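Local coordinates for protein lactate dehydrogenase (Eimeria maxima, PDB 6CT6) that probably catalyses the NAD(H)-dependent interconversion of pyruvate and lactate, and is bound here to NADH and the substrate analogue oxamate, at residues Gly16-Ile20 / Met45-Lys49; Ala25-Leu30 / Leu53-Ser57; Lys149-Cys153 / Gly290-Glu294; Cys153-Met158 / Arg263-Ser268. Residue numbers count along the deposited sequence, not the author numbering.

Contacts 1 and 2 both join helix 19-31 to helix 45-59, on the Rossmann-type NAD-binding half of the chain. Their centres are about 12 Å apart and their segments alternate along the chain. Both also touch the second subunit. Contacts 3 and 4 come later, and their centres are about 11 Å apart. They share Cys153 and strand 152-155, where the parallel strands of the mixed sheet give way to the antiparallel strands 263-272, 281-289 and 294-296. Contact 4 is nested inside the loop closed by contact 3. Contacts 1 and 4 have centres about 24 Å apart, yet both touch NAI: contact 1 at its diphosphate, contact 4 beside its nicotinamide amide.

Contact 1: residues Gly16-Ile20 / Met45-Lys49; sequences GSGMI and MPMGK. With NAI (1,4-dihydronicotinamide adenine dinucleotide), chain D.
The segment 16-20 is a glycine-rich turn running into a helix, and 45-49 is the first turn of another helix. The nearest CA atoms are those of Ser17 and Pro46, 6.0 Å apart. Gly16 has phi/psi 118/117, where a CB would jam against the preceding carbonyl. Its CA lies 3.8 Å from NAI N3A. Ser17 points its CB toward the second helix. Its OG packs 3.7 Å from Pro46 CB, and its O lies 3.5 Å from Met45 CE. The shortest link across the segments is the hydrogen bond from Lys49 NZ to Ser17 O, 2.6 Å. Lys49 reaches it with chi1 m and the remaining chi angles t, so the chain is extended. The same NZ makes a weak hydrogen bond of 3.1 Å to Gly18 O. Gly18 is the N-cap. Its CA is 3.4 Å from NAI O5B, and a CB there would clash with that oxygen. Helix 19-31 then starts. Met19 N donates to NAI O2A at 3.0 Å, and Ile20 N donates to NAI O2N at 3.1 Å. The Met19 side chain points away from 45-49 and packs on Met19 of the second subunit. Asp40 also hydrogen-bonds NAI through OD2. Gly16 and Gly18 are consistent with a Rossmann-type GxGxxG turn, whose following amides here bind the NAI diphosphate.

Contact 2: residues Ala25-Leu30 / Leu53-Ser57; sequences AFLCSL and LCHNS
Ser29 sits at the polar centre of this helix pair, with chi1 t and CB toward the other helix. Its OG is hydrogen-bonded to Ser57 OG at 2.8 Å and accepts from Asn56 ND2 at 3.0 Å. Asn56 has chi1 t and chi2 78°; Ser57 has chi1 m. Asn56 OD1 bonds Thr248 of the second subunit, and Ser57 OG also bonds Ile64 O. Both segments are helical, with axes 9.4 Å apart at closest approach and crossing at -24°, nearly parallel. The CA register is Phe26 to Leu53 at 6.6 Å and Ser29 to Ser57 at 5.5 Å. These are two helices of the Rossmann-type NAD-binding domain, and Ala25 and Leu53 also pack on Leu38 of strand 35-39. Leu53 (chi1 m, chi2 t) supplies the apolar end. Its CD1 is 3.5 Å from Ala25 CB, and its CD2 is 3.8 Å from Phe26 CD1. Phe26 takes chi1 t with chi2 37°. Its ring edge meets Asn56 OD1, 3.4 Å from CE1.

Contact 3: residues Lys149-Cys153 / Gly290-Glu294; sequences KHMIC and GKGIE
This contact belongs to the large mixed sheet of the lactate/malate dehydrogenase fold. It joins the entry to strand 152-155 with the turn between strands 281-289 and 294-296. The chain turns a corner at Ile293. The nearest CA pairs are His150 with Ile293 at 4.8 Å and Met151 with Gly292 at 5.1 Å. One backbone hydrogen bond crosses the segments: Ile293 N donates to His150 O at 2.8 Å, almost straight at 170°. The same oxygen receives a CA-H...O contact from Gly292 CA at 3.5 Å. Gly292 has phi/psi 86/-140, and a CB would clash with His150 O and Met151 SD. Polar contacts also form within the turn. Lys291 N donates to Glu294 OE2 at 3.1 Å, and Lys291 NZ forms a salt bridge with that OE2 at 3.2 Å. Glu294 OE1 has a second partner, Lys262. Side-chain packing completes the contact. His150 (chi1 p) turns its ring edge to the turn, with CD2 3.3 Å from Lys291 O. Met151 starts away from the turn, but with all three chi angles m its SD comes 4.1 Å from Gly292 CA. Ile293 (chi1 and chi2 m) also packs on Phe126 of strand 126-129. Its CD1 reaches Cys153, whose CB points toward the turn with chi1 p, and the CD1 to CB distance is 3.9 Å.

Contact 4: residues Cys153-Met158 / Arg263-Ser268; sequences CGMAGM and RLFVSS. With NAI (1,4-dihydronicotinamide adenine dinucleotide), chain D.
An ordered water, water 1, bridges the opening where these segments part. It accepts from Ala156 N at 3.0 Å and Met158 N at 3.1 Å, and donates to Val266 O at 2.7 Å. The contact is the antiparallel junction in the mixed sheet where strand 152-155, last of the parallel Rossmann-type strands, meets strand 263-272. Gly154 and Ser268 form a hydrogen-bonded pair, with CA atoms 4.5 Å apart. Gly154 N donates to Ser268 O and Ser268 N to Gly154 O, both at 2.9 Å. Cys153 CA adds a CA-H...O contact of 3.2 Å to Ser268 O. The short axes run at 115°, so the strands soon diverge. Ala156 is the N-cap of helix 157-172. Met155 O lies 2.9 Å from NAI O7N, and Ala156 CA lies 3.8 Å from NAI N7N, beside the nicotinamide amide. Gly157 CA sits 3.1 Å from Val266 O, where a CB would clash with Val266 CG1. Ser268 OG bonds Asp135. Met158 (chi1 t, chi2 p, chi3 t) extends along the strand; its CE is 3.9 Å from Arg263 NH2. Its sulfur makes a Met-aromatic contact at the edge of the Phe265 ring, with SD 3.9 Å from Phe265 CD1.

Contact 1: residues Gly16-Ile20 / Met45-Lys49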
loop_
_atom_site.group_PDB
_atom_site.type_symbol
_atom_site.label_atom_id
_atom_site.label_comp_id
_atom_site.label_asym_id
_atom_site.label_seq_id
_atom_site.Cartn_x
_atom_site.Cartn_y
_atom_site.Cartn_z
ATOM N N GLY B 16 -7.623 12.827 5.015
ATOM C CA GLY B 16 -8.289 11.602 4.625
ATOM C C GLY B 16 -7.334 10.439 4.786
ATOM O O GLY B 16 -6.288 10.402 4.129
ATOM N N SER B 17 -7.663 9.495 5.668
ATOM C CA SER B 17 -6.766 8.393 5.998
ATOM C C SER B 17 -7.389 7.045 5.656
ATOM O O SER B 17 -7.108 6.037 6.311
ATOM C CB SER B 17 -6.372 8.438 7.474
ATOM O OG SER B 17 -5.740 9.666 7.797
ATOM N N GLY B 18 -8.233 7.011 4.629
ATOM C CA GLY B 18 -8.811 5.764 4.172
ATOM C C GLY B 18 -7.885 4.994 3.253
ATOM O O GLY B 18 -6.666 4.962 3.464
ATOM N N MET B 19 -8.455 4.383 2.215
ATOM C CA MET B 19 -7.687 3.474 1.368
ATOM C C MET B 19 -6.584 4.211 0.614
ATOM O O MET B 19 -5.435 3.761 0.582
ATOM C CB MET B 19 -8.625 2.760 0.396
ATOM C CG MET B 19 -9.719 1.958 1.084
ATOM S SD MET B 19 -9.072 0.733 2.238
ATOM C CE MET B 19 -8.310 -0.420 1.100
ATOM N N ILE B 20 -6.913 5.345 -0.004
ATOM C CA ILE B 20 -5.914 6.067 -0.789
ATOM C C ILE B 20 -4.947 6.809 0.125
ATOM O O ILE B 20 -3.738 6.825 -0.122
ATOM C CB ILE B 20 -6.601 7.014 -1.791
ATOM C CG1 ILE B 20 -7.419 6.202 -2.802
ATOM C CG2 ILE B 20 -5.564 7.866 -2.523
ATOM C CD1 ILE B 20 -8.278 7.034 -3.741
ATOM N N MET B 45 -8.303 5.923 14.368
ATOM C CA MET B 45 -7.931 5.093 13.223
ATOM C C MET B 45 -6.650 5.574 12.549
ATOM O O MET B 45 -5.767 4.738 12.282
ATOM C CB MET B 45 -9.099 5.032 12.234
ATOM C CG MET B 45 -8.831 4.204 10.978
ATOM S SD MET B 45 -7.980 5.112 9.663
ATOM C CE MET B 45 -9.328 6.101 9.021
ATOM N N PRO B 46 -6.472 6.861 12.243
ATOM C CA PRO B 46 -5.197 7.285 11.638
ATOM C C PRO B 46 -3.998 7.079 12.546
ATOM O O PRO B 46 -2.876 6.938 12.046
ATOM C CB PRO B 46 -5.430 8.771 11.325
ATOM C CG PRO B 46 -6.576 9.179 12.182
ATOM C CD PRO B 46 -7.437 7.970 12.320
ATOM N N MET B 47 -4.194 7.061 13.869
ATOM C CA MET B 47 -3.084 6.760 14.769
ATOM C C MET B 47 -2.662 5.301 14.661
ATOM O O MET B 47 -1.471 4.991 14.788
ATOM C CB MET B 47 -3.461 7.089 16.214
ATOM C CG MET B 47 -3.541 8.580 16.535
ATOM S SD MET B 47 -5.006 9.382 15.845
ATOM C CE MET B 47 -5.157 10.821 16.906
ATOM N N GLY B 48 -3.612 4.397 14.420
ATOM C CA GLY B 48 -3.255 3.003 14.220
ATOM C C GLY B 48 -2.444 2.797 12.952
ATOM O O GLY B 48 -1.436 2.085 12.951
ATOM N N LYS B 49 -2.878 3.413 11.851
ATOM C CA LYS B 49 -2.131 3.306 10.603
ATOM C C LYS B 49 -0.765 3.967 10.724
ATOM O O LYS B 49 0.234 3.434 10.227
ATOM C CB LYS B 49 -2.932 3.928 9.460
ATOM C CG LYS B 49 -4.162 3.129 9.057
ATOM C CD LYS B 49 -4.841 3.725 7.832
ATOM C CE LYS B 49 -5.954 2.820 7.312
ATOM N NZ LYS B 49 -6.702 3.435 6.179
HETATM P PA NAI D . -12.219 6.066 1.899
HETATM O O1A NAI D . -13.659 6.068 2.362
HETATM O O2A NAI D . -11.377 4.826 2.084
HETATM O O5B NAI D . -11.481 7.285 2.643
HETATM C C5B NAI D . -12.138 8.536 2.827
HETATM C C4B NAI D . -11.789 9.041 4.216
HETATM O O4B NAI D . -12.128 10.420 4.378
HETATM C C3B NAI D . -12.538 8.280 5.306
HETATM O O3B NAI D . -11.597 7.614 6.151
HETATM C C2B NAI D . -13.309 9.343 6.064
HETATM O O2B NAI D . -13.371 9.091 7.469
HETATM C C1B NAI D . -12.482 10.574 5.748
HETATM N N9A NAI D . -13.150 11.870 6.000
HETATM C C8A NAI D . -14.461 12.187 5.960
HETATM N N7A NAI D . -14.632 13.502 6.268
HETATM C C5A NAI D . -13.417 14.028 6.514
HETATM C C6A NAI D . -12.860 15.342 6.891
HETATM N N6A NAI D . -13.661 16.411 7.078
HETATM N N1A NAI D . -11.519 15.444 7.041
HETATM C C2A NAI D . -10.694 14.395 6.858
HETATM N N3A NAI D . -11.136 13.176 6.518
HETATM C C4A NAI D . -12.453 12.943 6.337
HETATM O O3 NAI D . -12.191 6.505 0.344
HETATM P PN NAI D . -10.933 6.334 -0.658
HETATM O O1N NAI D . -11.002 4.964 -1.290
HETATM O O2N NAI D . -9.674 6.777 0.052
HETATM O O5D NAI D . -11.308 7.415 -1.792
HETATM C C5D NAI D . -11.360 8.794 -1.444
HETATM C C4D NAI D . -11.894 9.649 -2.585
HETATM O O4D NAI D . -11.063 9.541 -3.748
HETATM C C3D NAI D . -13.290 9.211 -2.999
HETATM O O3D NAI D . -14.099 10.373 -3.192
HETATM C C2D NAI D . -13.072 8.487 -4.308
HETATM O O2D NAI D . -14.218 8.502 -5.159
HETATM C C1D NAI D . -11.912 9.290 -4.872
HETATM N N1N NAI D . -11.169 8.680 -5.982
HETATM C C2N NAI D . -10.708 9.541 -6.890
HETATM C C3N NAI D . -9.978 9.142 -7.989
HETATM C C7N NAI D . -9.525 10.206 -8.944
HETATM O O7N NAI D . -9.584 11.376 -8.597
HETATM N N7N NAI D . -9.085 9.866 -10.148
HETATM C C4N NAI D . -9.653 7.690 -8.219
HETATM C C5N NAI D . -10.207 6.845 -7.165
HETATM C C6N NAI D . -10.929 7.367 -6.092
#

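Contact 2: residues Ala25-Leu30 / Leu53-Ser57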
loop_
_atom_site.group_PDB
_atom_site.type_symbol
_atom_site.label_atom_id
_atom_site.label_comp_id
_atom_site.label_asym_id
_atom_site.label_seq_id
_atom_site.Cartn_x
_atom_site.Cartn_y
_atom_site.Cartn_z
ATOM N N ALA B 25 0.609 7.402 2.360
ATOM C CA ALA B 25 1.508 7.432 3.510
ATOM C C ALA B 25 2.550 6.324 3.415
ATOM O O ALA B 25 3.725 6.533 3.737
ATOM C CB ALA B 25 0.704 7.303 4.803
ATOM N N PHE B 26 2.128 5.135 2.985
ATOM C CA PHE B 26 3.053 4.037 2.729
ATOM C C PHE B 26 4.135 4.452 1.736
ATOM O O PHE B 26 5.320 4.161 1.933
ATOM C CB PHE B 26 2.254 2.838 2.214
ATOM C CG PHE B 26 3.027 1.548 2.132
ATOM C CD1 PHE B 26 3.980 1.206 3.080
ATOM C CD2 PHE B 26 2.753 0.647 1.115
ATOM C CE1 PHE B 26 4.658 -0.001 2.989
ATOM C CE2 PHE B 26 3.423 -0.551 1.024
ATOM C CZ PHE B 26 4.376 -0.880 1.958
ATOM N N LEU B 27 3.741 5.141 0.657
ATOM C CA LEU B 27 4.706 5.570 -0.350
ATOM C C LEU B 27 5.709 6.564 0.222
ATOM O O LEU B 27 6.896 6.529 -0.127
ATOM C CB LEU B 27 3.972 6.178 -1.544
ATOM C CG LEU B 27 3.276 5.173 -2.466
ATOM C CD1 LEU B 27 2.235 5.873 -3.321
ATOM C CD2 LEU B 27 4.288 4.457 -3.344
ATOM N N CYS B 28 5.251 7.470 1.088
ATOM C CA CYS B 28 6.162 8.432 1.702
ATOM C C CYS B 28 7.208 7.724 2.552
ATOM O O CYS B 28 8.399 8.058 2.502
ATOM C CB CYS B 28 5.371 9.437 2.539
ATOM S SG CYS B 28 4.395 10.607 1.558
ATOM N N SER B 29 6.778 6.739 3.341
ATOM C CA SER B 29 7.713 5.939 4.127
ATOM C C SER B 29 8.741 5.260 3.230
ATOM O O SER B 29 9.951 5.349 3.471
ATOM C CB SER B 29 6.936 4.902 4.942
ATOM O OG SER B 29 7.803 4.033 5.649
ATOM N N LEU B 30 8.275 4.587 2.176
ATOM C CA LEU B 30 9.168 3.825 1.309
ATOM C C LEU B 30 10.114 4.735 0.531
ATOM O O LEU B 30 11.284 4.389 0.326
ATOM C CB LEU B 30 8.344 2.966 0.343
ATOM C CG LEU B 30 7.488 1.846 0.938
ATOM C CD1 LEU B 30 6.539 1.296 -0.118
ATOM C CD2 LEU B 30 8.349 0.727 1.504
ATOM N N LEU B 53 2.934 2.384 10.161
ATOM C CA LEU B 53 3.839 2.935 9.157
ATOM C C LEU B 53 5.145 3.431 9.762
ATOM O O LEU B 53 6.169 3.443 9.070
ATOM C CB LEU B 53 3.135 4.054 8.389
ATOM C CG LEU B 53 2.070 3.529 7.419
ATOM C CD1 LEU B 53 1.148 4.645 6.968
ATOM C CD2 LEU B 53 2.716 2.851 6.211
ATOM N N CYS B 54 5.143 3.843 11.035
ATOM C CA CYS B 54 6.414 4.109 11.704
ATOM C C CYS B 54 7.223 2.826 11.846
ATOM O O CYS B 54 8.448 2.832 11.671
ATOM C CB CYS B 54 6.180 4.751 13.072
ATOM S SG CYS B 54 5.670 6.492 13.023
ATOM N N HIS B 55 6.552 1.715 12.154
ATOM C CA HIS B 55 7.220 0.419 12.133
ATOM C C HIS B 55 7.753 0.102 10.742
ATOM O O HIS B 55 8.881 -0.387 10.598
ATOM C CB HIS B 55 6.258 -0.676 12.590
ATOM C CG HIS B 55 5.701 -0.460 13.965
ATOM N ND1 HIS B 55 4.568 -1.101 14.417
ATOM C CD2 HIS B 55 6.127 0.319 14.989
ATOM C CE1 HIS B 55 4.316 -0.722 15.657
ATOM N NE2 HIS B 55 5.247 0.139 16.030
ATOM N N ASN B 56 6.962 0.380 9.704
ATOM C CA ASN B 56 7.396 0.086 8.341
ATOM C C ASN B 56 8.692 0.814 8.011
ATOM O O ASN B 56 9.618 0.226 7.441
ATOM C CB ASN B 56 6.304 0.465 7.341
ATOM C CG ASN B 56 6.678 0.112 5.918
ATOM O OD1 ASN B 56 6.599 -1.049 5.517
ATOM N ND2 ASN B 56 7.103 1.112 5.148
ATOM N N SER B 57 8.773 2.101 8.355
ATOM C CA SER B 57 10.002 2.852 8.125
ATOM C C SER B 57 11.203 2.112 8.702
ATOM O O SER B 57 12.248 1.991 8.053
ATOM C CB SER B 57 9.887 4.250 8.740
ATOM O OG SER B 57 9.032 5.085 7.974
#

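Contact 3: residues Lys149-Cys153 / Gly290-Glu294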
loop_
_atom_site.group_PDB
_atom_site.type_symbol
_atom_site.label_atom_id
_atom_site.label_comp_id
_atom_site.label_asym_id
_atom_site.label_seq_id
_atom_site.Cartn_x
_atom_site.Cartn_y
_atom_site.Cartn_z
ATOM N N LYS B 149 -4.515 30.179 -7.712
ATOM C CA LYS B 149 -4.978 29.181 -8.672
ATOM C C LYS B 149 -3.863 28.236 -9.096
ATOM O O LYS B 149 -4.130 27.077 -9.429
ATOM C CB LYS B 149 -5.572 29.868 -9.904
ATOM C CG LYS B 149 -6.767 30.757 -9.616
ATOM C CD LYS B 149 -7.948 29.964 -9.082
ATOM C CE LYS B 149 -9.185 30.836 -8.992
ATOM N NZ LYS B 149 -8.939 32.036 -8.148
ATOM N N HIS B 150 -2.618 28.709 -9.111
ATOM C CA HIS B 150 -1.498 27.870 -9.515
ATOM C C HIS B 150 -0.961 27.002 -8.382
ATOM O O HIS B 150 0.038 26.301 -8.587
ATOM C CB HIS B 150 -0.361 28.732 -10.075
ATOM C CG HIS B 150 0.303 29.599 -9.051
ATOM N ND1 HIS B 150 -0.201 30.824 -8.669
ATOM C CD2 HIS B 150 1.430 29.416 -8.324
ATOM C CE1 HIS B 150 0.586 31.358 -7.753
ATOM N NE2 HIS B 150 1.583 30.523 -7.525
ATOM N N MET B 151 -1.588 27.022 -7.204
ATOM C CA MET B 151 -1.154 26.204 -6.077
ATOM C C MET B 151 -2.170 25.126 -5.714
ATOM O O MET B 151 -2.114 24.580 -4.607
ATOM C CB MET B 151 -0.870 27.080 -4.857
ATOM C CG MET B 151 0.357 27.964 -4.995
ATOM S SD MET B 151 1.908 27.052 -5.165
ATOM C CE MET B 151 2.223 26.534 -3.478
ATOM N N ILE B 152 -3.092 24.801 -6.616
ATOM C CA ILE B 152 -4.063 23.743 -6.364
ATOM C C ILE B 152 -4.434 23.092 -7.689
ATOM O O ILE B 152 -4.545 23.761 -8.719
ATOM C CB ILE B 152 -5.310 24.277 -5.622
ATOM C CG1 ILE B 152 -6.299 23.142 -5.337
ATOM C CG2 ILE B 152 -5.990 25.383 -6.419
ATOM C CD1 ILE B 152 -7.328 23.490 -4.273
ATOM N N CYS B 153 -4.611 21.774 -7.650
ATOM C CA CYS B 153 -5.030 21.006 -8.812
ATOM C C CYS B 153 -5.708 19.733 -8.329
ATOM O O CYS B 153 -5.717 19.422 -7.136
ATOM C CB CYS B 153 -3.848 20.667 -9.725
ATOM S SG CYS B 153 -2.621 19.588 -8.963
ATOM N N GLY B 290 8.547 23.578 -8.507
ATOM C CA GLY B 290 8.592 24.212 -7.199
ATOM C C GLY B 290 7.736 25.454 -7.066
ATOM O O GLY B 290 7.497 25.897 -5.937
ATOM N N LYS B 291 7.281 26.028 -8.180
ATOM C CA LYS B 291 6.359 27.156 -8.162
ATOM C C LYS B 291 4.918 26.730 -8.426
ATOM O O LYS B 291 4.094 27.562 -8.819
ATOM C CB LYS B 291 6.793 28.209 -9.184
ATOM C CG LYS B 291 8.168 28.817 -8.919
ATOM C CD LYS B 291 8.563 29.839 -9.982
ATOM C CE LYS B 291 8.720 29.227 -11.371
ATOM N NZ LYS B 291 9.779 28.186 -11.458
ATOM N N GLY B 292 4.598 25.452 -8.217
ATOM C CA GLY B 292 3.243 24.969 -8.408
ATOM C C GLY B 292 2.946 24.581 -9.840
ATOM O O GLY B 292 3.785 23.975 -10.510
ATOM N N ILE B 293 1.748 24.913 -10.320
ATOM C CA ILE B 293 1.387 24.706 -11.721
ATOM C C ILE B 293 2.143 25.763 -12.523
ATOM O O ILE B 293 1.718 26.916 -12.603
ATOM C CB ILE B 293 -0.125 24.803 -11.952
ATOM C CG1 ILE B 293 -0.914 23.957 -10.941
ATOM C CG2 ILE B 293 -0.471 24.375 -13.374
ATOM C CD1 ILE B 293 -0.623 22.466 -10.974
ATOM N N GLU B 294 3.272 25.378 -13.114
ATOM C CA GLU B 294 4.151 26.351 -13.751
ATOM C C GLU B 294 3.772 26.638 -15.193
ATOM O O GLU B 294 4.035 27.741 -15.686
ATOM C CB GLU B 294 5.602 25.865 -13.679
ATOM C CG GLU B 294 6.134 25.836 -12.259
ATOM C CD GLU B 294 7.589 25.433 -12.177
ATOM O OE1 GLU B 294 8.178 25.086 -13.221
ATOM O OE2 GLU B 294 8.146 25.467 -11.059
#

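Contact 4: residues Cys153-Met158 / Arg263-Ser268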
loop_
_atom_site.group_PDB
_atom_site.type_symbol
_atom_site.label_atom_id
_atom_site.label_comp_id
_atom_site.label_asym_id
_atom_site.label_seq_id
_atom_site.Cartn_x
_atom_site.Cartn_y
_atom_site.Cartn_z
ATOM N N CYS B 153 -4.611 21.774 -7.650
ATOM C CA CYS B 153 -5.030 21.006 -8.812
ATOM C C CYS B 153 -5.708 19.733 -8.329
ATOM O O CYS B 153 -5.717 19.422 -7.136
ATOM C CB CYS B 153 -3.848 20.667 -9.725
ATOM S SG CYS B 153 -2.621 19.588 -8.963
ATOM N N GLY B 154 -6.270 18.995 -9.273
ATOM C CA GLY B 154 -6.887 17.710 -8.990
ATOM C C GLY B 154 -6.133 16.596 -9.690
ATOM O O GLY B 154 -5.696 16.757 -10.832
ATOM N N MET B 155 -5.973 15.475 -8.994
ATOM C CA MET B 155 -5.389 14.276 -9.579
ATOM C C MET B 155 -6.488 13.489 -10.277
ATOM O O MET B 155 -7.462 13.075 -9.640
ATOM C CB MET B 155 -4.716 13.412 -8.509
ATOM C CG MET B 155 -3.901 12.222 -9.054
ATOM S SD MET B 155 -4.838 10.911 -9.876
ATOM C CE MET B 155 -5.839 10.253 -8.540
ATOM N N ALA B 156 -6.336 13.293 -11.584
ATOM C CA ALA B 156 -7.157 12.321 -12.292
ATOM C C ALA B 156 -6.485 11.882 -13.585
ATOM O O ALA B 156 -6.392 10.682 -13.867
ATOM C CB ALA B 156 -8.548 12.895 -12.577
ATOM N N GLY B 157 -5.997 12.845 -14.367
ATOM C CA GLY B 157 -5.460 12.520 -15.680
ATOM C C GLY B 157 -4.292 11.553 -15.627
ATOM O O GLY B 157 -4.150 10.688 -16.495
ATOM N N MET B 158 -3.432 11.687 -14.614
ATOM C CA MET B 158 -2.309 10.764 -14.482
ATOM C C MET B 158 -2.797 9.327 -14.348
ATOM O O MET B 158 -2.226 8.412 -14.953
ATOM C CB MET B 158 -1.443 11.154 -13.282
ATOM C CG MET B 158 -0.232 10.250 -13.065
ATOM S SD MET B 158 0.886 10.257 -14.480
ATOM C CE MET B 158 2.271 9.321 -13.833
ATOM N N ARG B 263 7.912 17.839 -14.094
ATOM C CA ARG B 263 7.308 16.783 -14.891
ATOM C C ARG B 263 5.927 17.211 -15.375
ATOM O O ARG B 263 5.278 18.088 -14.801
ATOM C CB ARG B 263 7.189 15.480 -14.098
ATOM C CG ARG B 263 8.407 14.583 -14.189
ATOM C CD ARG B 263 8.153 13.240 -13.519
ATOM N NE ARG B 263 7.142 12.451 -14.219
ATOM C CZ ARG B 263 6.844 11.189 -13.921
ATOM N NH1 ARG B 263 7.484 10.568 -12.940
ATOM N NH2 ARG B 263 5.909 10.546 -14.605
ATOM N N LEU B 264 5.478 16.564 -16.443
ATOM C CA LEU B 264 4.194 16.861 -17.060
ATOM C C LEU B 264 3.147 15.868 -16.570
ATOM O O LEU B 264 3.352 14.652 -16.645
ATOM C CB LEU B 264 4.312 16.810 -18.583
ATOM C CG LEU B 264 3.096 17.256 -19.391
ATOM C CD1 LEU B 264 3.556 17.845 -20.712
ATOM C CD2 LEU B 264 2.139 16.099 -19.630
ATOM N N PHE B 265 2.028 16.394 -16.076
ATOM C CA PHE B 265 0.905 15.589 -15.611
ATOM C C PHE B 265 -0.381 16.169 -16.179
ATOM O O PHE B 265 -0.612 17.378 -16.077
ATOM C CB PHE B 265 0.796 15.576 -14.079
ATOM C CG PHE B 265 2.018 15.067 -13.367
ATOM C CD1 PHE B 265 2.199 13.711 -13.152
ATOM C CD2 PHE B 265 2.962 15.951 -12.872
ATOM C CE1 PHE B 265 3.316 13.248 -12.477
ATOM C CE2 PHE B 265 4.079 15.494 -12.197
ATOM C CZ PHE B 265 4.256 14.143 -11.999
ATOM N N VAL B 266 -1.223 15.318 -16.759
ATOM C CA VAL B 266 -2.602 15.727 -17.011
ATOM C C VAL B 266 -3.291 15.835 -15.654
ATOM O O VAL B 266 -3.463 14.832 -14.956
ATOM C CB VAL B 266 -3.335 14.746 -17.933
ATOM C CG1 VAL B 266 -4.761 15.232 -18.185
ATOM C CG2 VAL B 266 -2.587 14.576 -19.247
ATOM N N SER B 267 -3.665 17.052 -15.268
ATOM C CA SER B 267 -4.252 17.315 -13.964
ATOM C C SER B 267 -5.404 18.296 -14.134
ATOM O O SER B 267 -5.457 19.063 -15.100
ATOM C CB SER B 267 -3.213 17.882 -12.984
ATOM O OG SER B 267 -2.026 17.104 -12.987
ATOM N N SER B 268 -6.332 18.263 -13.182
ATOM C CA SER B 268 -7.447 19.205 -13.189
ATOM C C SER B 268 -6.945 20.574 -12.745
ATOM O O SER B 268 -6.595 20.765 -11.576
ATOM C CB SER B 268 -8.569 18.701 -12.285
ATOM O OG SER B 268 -9.702 19.545 -12.368
HETATM P PA NAI D . -12.219 6.066 1.899
HETATM O O1A NAI D . -13.659 6.068 2.362
HETATM O O2A NAI D . -11.377 4.826 2.084
HETATM O O5B NAI D . -11.481 7.285 2.643
HETATM C C5B NAI D . -12.138 8.536 2.827
HETATM C C4B NAI D . -11.789 9.041 4.216
HETATM O O4B NAI D . -12.128 10.420 4.378
HETATM C C3B NAI D . -12.538 8.280 5.306
HETATM O O3B NAI D . -11.597 7.614 6.151
HETATM C C2B NAI D . -13.309 9.343 6.064
HETATM O O2B NAI D . -13.371 9.091 7.469
HETATM C C1B NAI D . -12.482 10.574 5.748
HETATM N N9A NAI D . -13.150 11.870 6.000
HETATM C C8A NAI D . -14.461 12.187 5.960
HETATM N N7A NAI D . -14.632 13.502 6.268
HETATM C C5A NAI D . -13.417 14.028 6.514
HETATM C C6A NAI D . -12.860 15.342 6.891
HETATM N N6A NAI D . -13.661 16.411 7.078
HETATM N N1A NAI D . -11.519 15.444 7.041
HETATM C C2A NAI D . -10.694 14.395 6.858
HETATM N N3A NAI D . -11.136 13.176 6.518
HETATM C C4A NAI D . -12.453 12.943 6.337
HETATM O O3 NAI D . -12.191 6.505 0.344
HETATM P PN NAI D . -10.933 6.334 -0.658
HETATM O O1N NAI D . -11.002 4.964 -1.290
HETATM O O2N NAI D . -9.674 6.777 0.052
HETATM O O5D NAI D . -11.308 7.415 -1.792
HETATM C C5D NAI D . -11.360 8.794 -1.444
HETATM C C4D NAI D . -11.894 9.649 -2.585
HETATM O O4D NAI D . -11.063 9.541 -3.748
HETATM C C3D NAI D . -13.290 9.211 -2.999
HETATM O O3D NAI D . -14.099 10.373 -3.192
HETATM C C2D NAI D . -13.072 8.487 -4.308
HETATM O O2D NAI D . -14.218 8.502 -5.159
HETATM C C1D NAI D . -11.912 9.290 -4.872
HETATM N N1N NAI D . -11.169 8.680 -5.982
HETATM C C2N NAI D . -10.708 9.541 -6.890
HETATM C C3N NAI D . -9.978 9.142 -7.989
HETATM C C7N NAI D . -9.525 10.206 -8.944
HETATM O O7N NAI D . -9.584 11.376 -8.597
HETATM N N7N NAI D . -9.085 9.866 -10.148
HETATM C C4N NAI D . -9.653 7.690 -8.219
HETATM C C5N NAI D . -10.207 6.845 -7.165
HETATM C C6N NAI D . -10.929 7.367 -6.092
HETATM O O HOH W 1 -3.508 13.831 -12.446
#